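Local atomic coordinates of glucose 1-dehydrogenase (Haloferax mediterranei, PDB entry 2B5W), a protein that catalyses the zinc-dependent oxidation of D-glucose and several other aldoses with NADP(+) or NAD(+) as electron acceptor, preferring NADP(+), and works as a homodimer. Residues A[186-196]-A[318-327]; A[237-248]-A[262-273]. The protein carries 1 engineered substitution. All blocks are in the same frame, centred on the assembly; numbering follows the deposited sequence.

Contact 1. Residues A[186-196]-A[318-327]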
# COMPACT_ATOMS: atom_id res chain seq x y z
N LEU A 186 7.95 3.62 20.54
CA LEU A 186 7.22 3.95 21.75
C LEU A 186 6.46 5.27 21.57
O LEU A 186 5.34 5.42 22.01
CB LEU A 186 8.15 4.04 22.95
CG LEU A 186 8.83 2.71 23.30
CD1 LEU A 186 9.84 2.93 24.41
CD2 LEU A 186 7.85 1.71 23.78
N LEU A 187 7.10 6.25 20.92
CA LEU A 187 6.39 7.49 20.59
C LEU A 187 5.15 7.20 19.75
O LEU A 187 4.05 7.72 20.01
CB LEU A 187 7.35 8.42 19.82
CG LEU A 187 7.06 9.88 19.64
CD1 LEU A 187 6.94 10.56 20.98
CD2 LEU A 187 8.22 10.45 18.81
N THR A 188 5.31 6.33 18.76
CA THR A 188 4.25 5.95 17.88
C THR A 188 3.10 5.28 18.64
O THR A 188 1.94 5.57 18.40
CB THR A 188 4.75 5.07 16.76
OG1 THR A 188 5.71 5.80 15.97
CG2 THR A 188 3.68 4.67 15.84
N LEU A 189 3.44 4.41 19.58
CA LEU A 189 2.41 3.74 20.36
C LEU A 189 1.54 4.75 21.14
O LEU A 189 0.32 4.62 21.16
CB LEU A 189 3.09 2.73 21.29
CG LEU A 189 2.19 1.85 22.14
CD1 LEU A 189 1.39 0.91 21.30
CD2 LEU A 189 3.06 1.11 23.17
N ALA A 190 2.15 5.75 21.78
CA ALA A 190 1.42 6.79 22.47
C ALA A 190 0.61 7.63 21.50
O ALA A 190 -0.53 8.01 21.79
CB ALA A 190 2.36 7.69 23.26
N MET A 191 1.18 7.92 20.33
CA MET A 191 0.40 8.61 19.31
C MET A 191 -0.85 7.81 18.87
O MET A 191 -1.91 8.37 18.67
CB MET A 191 1.25 8.94 18.08
CG MET A 191 2.40 9.88 18.40
SD MET A 191 3.53 10.11 17.01
CE MET A 191 2.38 10.79 15.77
N LEU A 192 -0.72 6.52 18.69
CA LEU A 192 -1.84 5.68 18.29
C LEU A 192 -2.90 5.65 19.38
O LEU A 192 -4.08 5.62 19.08
CB LEU A 192 -1.38 4.26 17.90
CG LEU A 192 -0.55 4.22 16.63
CD1 LEU A 192 0.15 2.88 16.46
CD2 LEU A 192 -1.39 4.51 15.37
N LYS A 193 -2.50 5.73 20.64
CA LYS A 193 -3.47 5.72 21.71
C LYS A 193 -4.41 6.91 21.60
O LYS A 193 -5.59 6.82 21.97
CB LYS A 193 -2.74 5.75 23.05
CG LYS A 193 -3.65 5.63 24.25
CD LYS A 193 -2.82 5.50 25.51
CE LYS A 193 -3.68 5.45 26.77
NZ LYS A 193 -4.24 4.11 26.93
N VAL A 194 -3.87 8.06 21.14
CA VAL A 194 -4.67 9.27 21.05
C VAL A 194 -5.16 9.62 19.63
O VAL A 194 -5.83 10.65 19.44
CB VAL A 194 -3.95 10.52 21.69
CG1 VAL A 194 -3.65 10.25 23.14
CG2 VAL A 194 -2.70 10.90 20.94
N ASP A 195 -4.87 8.73 18.69
CA ASP A 195 -5.21 8.92 17.29
C ASP A 195 -6.72 9.05 17.13
O ASP A 195 -7.49 8.35 17.79
CB ASP A 195 -4.63 7.74 16.49
CG ASP A 195 -4.67 7.90 14.97
OD1 ASP A 195 -5.73 8.18 14.39
OD2 ASP A 195 -3.64 7.65 14.29
N ASP A 196 -7.13 9.97 16.25
CA ASP A 196 -8.54 10.18 15.92
C ASP A 196 -9.24 8.93 15.37
O ASP A 196 -10.47 8.87 15.40
CB ASP A 196 -8.69 11.32 14.89
CG ASP A 196 -8.31 12.72 15.43
OD1 ASP A 196 -8.33 12.96 16.65
OD2 ASP A 196 -7.99 13.65 14.65
N LYS A 318 -1.48 16.23 23.29
CA LYS A 318 -2.31 15.13 23.73
C LYS A 318 -1.56 13.98 24.39
O LYS A 318 -2.17 13.06 24.95
CB LYS A 318 -3.06 14.57 22.54
CG LYS A 318 -3.98 15.53 21.89
CD LYS A 318 -4.80 14.91 20.75
CE LYS A 318 -5.54 15.98 19.95
NZ LYS A 318 -5.84 15.59 18.50
N LEU A 319 -0.25 13.98 24.28
CA LEU A 319 0.51 12.87 24.87
C LEU A 319 0.52 13.00 26.40
O LEU A 319 0.59 14.09 26.94
CB LEU A 319 1.93 12.84 24.30
CG LEU A 319 2.04 12.65 22.79
CD1 LEU A 319 3.48 12.82 22.35
CD2 LEU A 319 1.42 11.42 22.32
N PRO A 320 0.43 11.89 27.14
CA PRO A 320 0.44 12.02 28.61
C PRO A 320 1.74 12.59 29.17
O PRO A 320 2.83 12.29 28.63
CB PRO A 320 0.23 10.58 29.09
CG PRO A 320 -0.21 9.84 27.96
CD PRO A 320 0.32 10.50 26.69
N LYS A 321 1.66 13.38 30.26
CA LYS A 321 2.87 13.99 30.81
C LYS A 321 3.79 12.91 31.35
O LYS A 321 5.00 13.00 31.17
CB LYS A 321 2.55 14.95 31.95
CG LYS A 321 2.32 16.34 31.41
CD LYS A 321 1.07 16.40 30.57
CE LYS A 321 0.74 17.81 30.12
NZ LYS A 321 -0.24 17.84 29.01
N TRP A 322 3.23 11.85 31.97
CA TRP A 322 4.08 10.78 32.50
C TRP A 322 4.86 10.13 31.38
O TRP A 322 5.96 9.68 31.60
CB TRP A 322 3.30 9.67 33.27
CG TRP A 322 2.52 8.76 32.37
CD1 TRP A 322 1.20 8.89 32.03
CD2 TRP A 322 3.00 7.60 31.65
NE1 TRP A 322 0.85 7.90 31.15
CE2 TRP A 322 1.92 7.09 30.90
CE3 TRP A 322 4.23 6.97 31.55
CZ2 TRP A 322 2.05 5.99 30.06
CZ3 TRP A 322 4.36 5.85 30.73
CH2 TRP A 322 3.27 5.38 29.99
N PHE A 323 4.25 10.02 30.20
CA PHE A 323 4.86 9.31 29.08
C PHE A 323 6.05 10.09 28.56
O PHE A 323 7.10 9.52 28.32
CB PHE A 323 3.84 9.04 27.97
CG PHE A 323 4.47 8.62 26.69
CD1 PHE A 323 4.90 7.32 26.49
CD2 PHE A 323 4.74 9.56 25.72
CE1 PHE A 323 5.52 6.96 25.30
CE2 PHE A 323 5.38 9.22 24.58
CZ PHE A 323 5.78 7.93 24.34
N LEU A 324 5.87 11.39 28.37
CA LEU A 324 6.99 12.25 27.97
C LEU A 324 8.11 12.22 29.03
O LEU A 324 9.29 12.26 28.67
CB LEU A 324 6.52 13.67 27.70
CG LEU A 324 5.54 13.81 26.54
CD1 LEU A 324 5.01 15.22 26.51
CD2 LEU A 324 6.17 13.45 25.22
N GLU A 325 7.77 12.14 30.31
CA GLU A 325 8.77 12.05 31.37
C GLU A 325 9.55 10.74 31.28
O GLU A 325 10.77 10.73 31.36
CB GLU A 325 8.10 12.19 32.75
CG GLU A 325 7.49 13.56 33.04
CD GLU A 325 6.75 13.62 34.38
OE1 GLU A 325 6.41 12.56 34.95
OE2 GLU A 325 6.51 14.74 34.86
N ASP A 326 8.85 9.62 31.03
CA ASP A 326 9.50 8.31 31.04
C ASP A 326 10.26 8.01 29.75
O ASP A 326 11.25 7.28 29.72
CB ASP A 326 8.50 7.20 31.36
CG ASP A 326 7.96 7.27 32.79
OD1 ASP A 326 8.43 8.08 33.62
OD2 ASP A 326 7.06 6.51 33.16
N LEU A 327 9.79 8.56 28.64
CA LEU A 327 10.43 8.38 27.35
C LEU A 327 11.82 8.98 27.30
O LEU A 327 12.73 8.36 26.76
CB LEU A 327 9.55 9.01 26.25
CG LEU A 327 10.10 8.82 24.81
CD1 LEU A 327 9.81 7.45 24.30
CD2 LEU A 327 9.49 9.91 23.89
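The ring of Phe323 lies flat against Ala190: the methyl CB sits over the centre of one face, 3.6 Å from the Phe323 ring centroid, a CH-pi contact. At the ring's edge, near its plane, comes the backbone of Leu187, its CA 3.8 Å from Phe323 CZ. The setting is the Rossmann-type nucleotide-binding domain, where helix 186-194, part of helix 183-194, which starts within what is probably the glycine-rich nucleotide-binding turn, runs nearly antiparallel (175°) to the short helix 321-327. The axes are 11.4 Å apart, and with CG anti to the backbone N (chi1 166°) the ring is carried onto Ala190. Cutting this side chain back to an alanine would probably open a gap over the Ala190 methyl and leave Leu187 without its ring neighbour. On either side of the ring along the chain, leucines continue the packing. Leu187 CD1 meets Leu327 CD2 at 3.9 Å, the two side chains crossing at about a right angle, while Leu319 brings CD2 to within 4.0 Å of Ala190 CB. Helix 149-164 supplies Ile152 against Leu187 and Met191, and helix 213-220 sets Ile217 against Phe323. No hydrogen bond joins the two segments. Toward the exposed end, Lys318 NZ stops 4.1 Å from Asp196 OD1, too far for a salt bridge, and Val194 CG2 rests 4.0 Å from Lys318 CB.

Contact 2. Residues A[237-248]-A[262-273]. With K (potassium ion), chain G; NAP (NADP nicotinamide-adenine-dinucleotide phosphate), chain I.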
# COMPACT_ATOMS: atom_id res chain seq x y z
N PRO A 237 -2.08 -13.22 15.54
CA PRO A 237 -3.52 -13.42 15.44
C PRO A 237 -4.06 -14.56 16.31
O PRO A 237 -5.14 -14.40 16.88
CB PRO A 237 -3.72 -13.72 13.95
CG PRO A 237 -2.59 -12.95 13.31
CD PRO A 237 -1.43 -13.15 14.21
N ASP A 238 -3.29 -15.63 16.46
CA ASP A 238 -3.74 -16.78 17.26
C ASP A 238 -3.66 -16.46 18.76
O ASP A 238 -4.61 -16.72 19.50
CB ASP A 238 -2.95 -18.03 16.97
CG ASP A 238 -3.47 -19.15 17.85
OD1 ASP A 238 -4.66 -19.49 17.71
OD2 ASP A 238 -2.78 -19.71 18.73
N VAL A 239 -2.55 -15.89 19.17
CA VAL A 239 -2.27 -15.63 20.58
C VAL A 239 -3.07 -14.42 21.06
O VAL A 239 -3.62 -14.43 22.17
CB VAL A 239 -0.76 -15.45 20.85
CG1 VAL A 239 -0.48 -15.10 22.33
CG2 VAL A 239 0.03 -16.70 20.44
N TYR A 240 -3.16 -13.41 20.21
CA TYR A 240 -3.84 -12.18 20.57
C TYR A 240 -5.04 -11.97 19.65
O TYR A 240 -6.08 -12.60 19.84
CB TYR A 240 -2.83 -11.00 20.55
CG TYR A 240 -1.74 -11.21 21.58
CD1 TYR A 240 -2.02 -11.08 22.94
CD2 TYR A 240 -0.47 -11.58 21.22
CE1 TYR A 240 -1.06 -11.32 23.88
CE2 TYR A 240 0.51 -11.82 22.16
CZ TYR A 240 0.20 -11.69 23.50
OH TYR A 240 1.20 -11.94 24.39
N GLU A 241 -4.89 -11.10 18.63
CA GLU A 241 -5.91 -10.88 17.62
C GLU A 241 -5.26 -10.35 16.33
O GLU A 241 -4.10 -9.97 16.33
CB GLU A 241 -6.95 -9.86 18.08
CG GLU A 241 -6.39 -8.47 18.38
CD GLU A 241 -7.43 -7.49 18.87
OE1 GLU A 241 -8.51 -7.34 18.27
OE2 GLU A 241 -7.19 -6.85 19.93
N GLN A 242 -6.02 -10.36 15.25
CA GLN A 242 -5.53 -9.74 14.02
C GLN A 242 -5.51 -8.23 14.21
O GLN A 242 -6.37 -7.67 14.88
CB GLN A 242 -6.47 -10.05 12.86
CG GLN A 242 -6.84 -11.51 12.70
CD GLN A 242 -7.86 -11.67 11.61
OE1 GLN A 242 -9.07 -11.53 11.82
NE2 GLN A 242 -7.38 -11.88 10.43
N MET A 243 -4.57 -7.59 13.53
CA MET A 243 -4.26 -6.18 13.80
C MET A 243 -4.70 -5.36 12.59
O MET A 243 -4.24 -5.58 11.46
CB MET A 243 -2.77 -6.02 14.06
CG MET A 243 -2.22 -6.86 15.21
SD MET A 243 -2.99 -6.37 16.71
CE MET A 243 -2.35 -7.68 17.86
N ASP A 244 -5.61 -4.42 12.79
CA ASP A 244 -6.06 -3.55 11.71
C ASP A 244 -4.96 -2.67 11.16
O ASP A 244 -4.94 -2.38 9.94
CB ASP A 244 -7.20 -2.69 12.15
CG ASP A 244 -8.40 -3.49 12.53
OD1 ASP A 244 -8.87 -4.29 11.69
OD2 ASP A 244 -8.95 -3.37 13.65
N PHE A 245 -4.06 -2.23 12.02
CA PHE A 245 -2.98 -1.34 11.64
C PHE A 245 -1.70 -1.86 12.25
O PHE A 245 -1.67 -2.17 13.45
CB PHE A 245 -3.21 0.10 12.10
CG PHE A 245 -2.12 1.01 11.69
CD1 PHE A 245 -1.78 1.13 10.34
CD2 PHE A 245 -1.36 1.72 12.60
CE1 PHE A 245 -0.76 1.93 9.96
CE2 PHE A 245 -0.35 2.52 12.20
CZ PHE A 245 -0.04 2.60 10.86
N ILE A 246 -0.67 -2.02 11.44
CA ILE A 246 0.67 -2.34 11.93
C ILE A 246 1.64 -1.25 11.52
O ILE A 246 1.63 -0.78 10.38
CB ILE A 246 1.10 -3.72 11.40
CG1 ILE A 246 0.19 -4.78 11.99
CG2 ILE A 246 2.57 -3.96 11.72
CD1 ILE A 246 0.46 -6.22 11.50
N TYR A 247 2.45 -0.79 12.47
CA TYR A 247 3.53 0.14 12.22
C TYR A 247 4.83 -0.55 12.54
O TYR A 247 5.09 -0.89 13.70
CB TYR A 247 3.34 1.34 13.17
CG TYR A 247 4.21 2.53 12.95
CD1 TYR A 247 5.52 2.56 13.41
CD2 TYR A 247 3.72 3.68 12.33
CE1 TYR A 247 6.32 3.68 13.27
CE2 TYR A 247 4.53 4.80 12.17
CZ TYR A 247 5.81 4.79 12.63
OH TYR A 247 6.66 5.88 12.52
N GLU A 248 5.65 -0.74 11.53
CA GLU A 248 6.93 -1.39 11.68
C GLU A 248 8.05 -0.40 11.94
O GLU A 248 8.31 0.48 11.14
CB GLU A 248 7.21 -2.26 10.46
CG GLU A 248 8.57 -2.92 10.46
CD GLU A 248 9.68 -2.03 9.98
OE1 GLU A 248 9.52 -1.38 8.90
OE2 GLU A 248 10.74 -1.92 10.65
N ALA A 262 -0.21 -10.99 10.02
CA ALA A 262 -0.77 -10.50 11.28
C ALA A 262 -1.89 -9.47 11.06
O ALA A 262 -2.69 -9.24 11.94
CB ALA A 262 0.29 -9.91 12.15
N LEU A 263 -1.99 -8.89 9.86
CA LEU A 263 -3.02 -7.91 9.58
C LEU A 263 -4.39 -8.52 9.55
O LEU A 263 -4.58 -9.63 9.01
CB LEU A 263 -2.76 -7.22 8.22
CG LEU A 263 -1.65 -6.18 8.11
CD1 LEU A 263 -1.48 -5.77 6.67
CD2 LEU A 263 -1.96 -4.97 8.99
N ALA A 264 -5.36 -7.76 10.04
CA ALA A 264 -6.78 -8.05 9.85
C ALA A 264 -7.11 -7.81 8.38
O ALA A 264 -6.39 -7.05 7.70
CB ALA A 264 -7.66 -7.17 10.73
N PRO A 265 -8.15 -8.45 7.86
CA PRO A 265 -8.61 -8.13 6.51
C PRO A 265 -8.79 -6.62 6.35
O PRO A 265 -9.28 -5.94 7.28
CB PRO A 265 -9.94 -8.85 6.41
CG PRO A 265 -9.71 -10.06 7.27
CD PRO A 265 -9.01 -9.49 8.48
N ASN A 266 -8.35 -6.10 5.21
CA ASN A 266 -8.50 -4.70 4.85
C ASN A 266 -7.53 -3.79 5.61
O ASN A 266 -7.60 -2.59 5.47
CB ASN A 266 -9.94 -4.20 5.01
CG ASN A 266 -10.94 -5.14 4.39
OD1 ASN A 266 -10.65 -5.77 3.37
ND2 ASN A 266 -12.10 -5.26 5.01
N GLY A 267 -6.62 -4.38 6.37
CA GLY A 267 -5.65 -3.60 7.15
C GLY A 267 -4.49 -3.08 6.30
O GLY A 267 -4.29 -3.44 5.13
N VAL A 268 -3.67 -2.24 6.92
CA VAL A 268 -2.47 -1.73 6.31
C VAL A 268 -1.29 -1.78 7.29
O VAL A 268 -1.46 -1.52 8.48
CB VAL A 268 -2.66 -0.32 5.75
CG1 VAL A 268 -3.18 0.67 6.79
CG2 VAL A 268 -1.39 0.21 5.09
N GLY A 269 -0.12 -2.12 6.77
CA GLY A 269 1.12 -1.96 7.48
C GLY A 269 1.93 -0.82 6.93
O GLY A 269 2.13 -0.71 5.72
N ALA A 270 2.34 0.07 7.82
CA ALA A 270 3.29 1.11 7.52
C ALA A 270 4.68 0.60 7.83
O ALA A 270 4.92 0.08 8.92
CB ALA A 270 2.99 2.32 8.35
N LEU A 271 5.61 0.80 6.91
CA LEU A 271 6.99 0.31 7.06
C LEU A 271 7.89 1.52 7.22
O LEU A 271 7.87 2.42 6.37
CB LEU A 271 7.42 -0.55 5.87
CG LEU A 271 6.53 -1.74 5.55
CD1 LEU A 271 7.08 -2.42 4.32
CD2 LEU A 271 6.42 -2.72 6.73
N LEU A 272 8.68 1.58 8.31
CA LEU A 272 9.62 2.66 8.59
C LEU A 272 11.08 2.18 8.63
O LEU A 272 12.01 2.96 8.49
CB LEU A 272 9.33 3.36 9.90
CG LEU A 272 8.15 4.35 9.93
CD1 LEU A 272 8.42 5.60 9.13
CD2 LEU A 272 6.83 3.67 9.54
N GLY A 273 11.26 0.89 8.85
CA GLY A 273 12.59 0.36 9.08
C GLY A 273 13.51 0.41 7.89
O GLY A 273 13.06 0.31 6.74
K K G . -6.96 -14.95 18.85
PA NAP I . 16.04 1.62 17.55
O1A NAP I . 17.22 0.89 17.12
O2A NAP I . 16.27 2.49 18.79
O5B NAP I . 14.84 0.64 17.88
C5B NAP I . 14.59 -0.55 17.19
C4B NAP I . 13.99 -1.43 18.27
O4B NAP I . 13.47 -2.58 17.65
C3B NAP I . 15.01 -1.88 19.33
O3B NAP I . 14.64 -1.50 20.65
C2B NAP I . 15.05 -3.40 19.17
O2B NAP I . 15.10 -4.13 20.38
C1B NAP I . 13.75 -3.70 18.46
N9A NAP I . 13.85 -4.88 17.63
C8A NAP I . 14.72 -5.08 16.59
N7A NAP I . 14.50 -6.31 16.08
C5A NAP I . 13.52 -6.91 16.83
C6A NAP I . 12.88 -8.16 16.79
N6A NAP I . 13.24 -9.13 15.92
N1A NAP I . 11.90 -8.45 17.70
C2A NAP I . 11.50 -7.51 18.64
N3A NAP I . 12.12 -6.28 18.70
C4A NAP I . 13.09 -5.98 17.80
O3 NAP I . 15.59 2.68 16.45
PN NAP I . 14.47 3.85 16.46
O1N NAP I . 13.27 3.46 17.27
O2N NAP I . 15.06 5.21 16.64
O5D NAP I . 14.19 3.52 14.92
C5D NAP I . 13.42 2.40 14.55
C4D NAP I . 13.60 2.08 13.07
O4D NAP I . 13.06 3.18 12.32
C3D NAP I . 15.06 1.93 12.64
O3D NAP I . 15.21 0.87 11.72
C2D NAP I . 15.37 3.28 12.00
O2D NAP I . 16.43 3.28 11.09
C1D NAP I . 14.02 3.61 11.35
N1N NAP I . 13.72 5.03 11.14
C2N NAP I . 13.20 5.33 9.92
C3N NAP I . 12.80 6.61 9.66
C7N NAP I . 12.07 6.81 8.37
O7N NAP I . 11.88 8.16 8.08
N7N NAP I . 11.68 5.74 7.62
C4N NAP I . 12.95 7.64 10.60
C5N NAP I . 13.48 7.31 11.84
C6N NAP I . 13.84 5.99 12.12
P2B NAP I . 16.54 -4.57 21.08
O1X NAP I . 17.27 -3.42 21.55
O2X NAP I . 16.08 -5.52 22.21
O3X NAP I . 17.37 -5.34 20.05
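Ile246 and Glu248 bond through their backbones to Val268 and Ala270, pairing strand 245-248 with strand 267-271 in parallel, as neighbours in the Rossmann-type sheet. Ile246 is tied twice to strand 267-271: its N bonds to Val268 O, and its O accepts from Ala270 N at 2.8 Å. Glu248 N bonds to Ala270 O. Before the corner, Met243 N bonds to Ala262 O, while Ala264 N bonds to Met243 O.

Among side-chain polar contacts, Glu248 stands out. Bent at chi2 (-82°), its carboxylate turns back so that OE1 takes the Gly273 N-H on the syn side at 2.9 Å; His288 of the second subunit also bonds to OE1, and the amides of Thr250 and Gly251 hold OE2.

Apolar contacts lie on the side of Phe245 and Tyr247 and on that of Ile246. Leu272 CD2 lies over one face of the Tyr247 ring, offset toward the rim, 3.4 Å from Tyr247 CZ. Phe245 and Val268 lie side by side, and Ile246 CG1 packs 3.7 Å from Leu263 CD2.

Two ligands mark the ends: Pro237, Asp238 and Tyr240 give carbonyl oxygens to a potassium ion, and Leu272 O accepts the nicotinamide amide N7N at 2.9 Å. Strand 175-179 pairs with the other edge of strand 245-248, while helices 149-164 and 183-194 pack on the face carrying Phe245 and Tyr247.

How the contacts relate
Contact 2 lies in the Rossmann-type parallel sheet, and contact 1, its centre 20 Å away, packs one of that sheet's helices, 183-194, against helix 321-327, just before the chain enters strand 328-333 of the mixed sheet. Along the chain, 186-196 comes first, then both segments of contact 2, and finally 318-327, so the long excursion bracketed by contact 1 contains the strand pair of contact 2. They meet where helix 183-194 lies on the strands: Thr188 OG1 is 3.5 Å from Tyr247 CE1, and Leu192 CD2 packs 3.9 Å from Phe245 CE2. The same helix thus faces the sheet with one side and helix 321-327 with another, linking the NADP-binding parallel sheet to the helix that leads toward the mixed sheet.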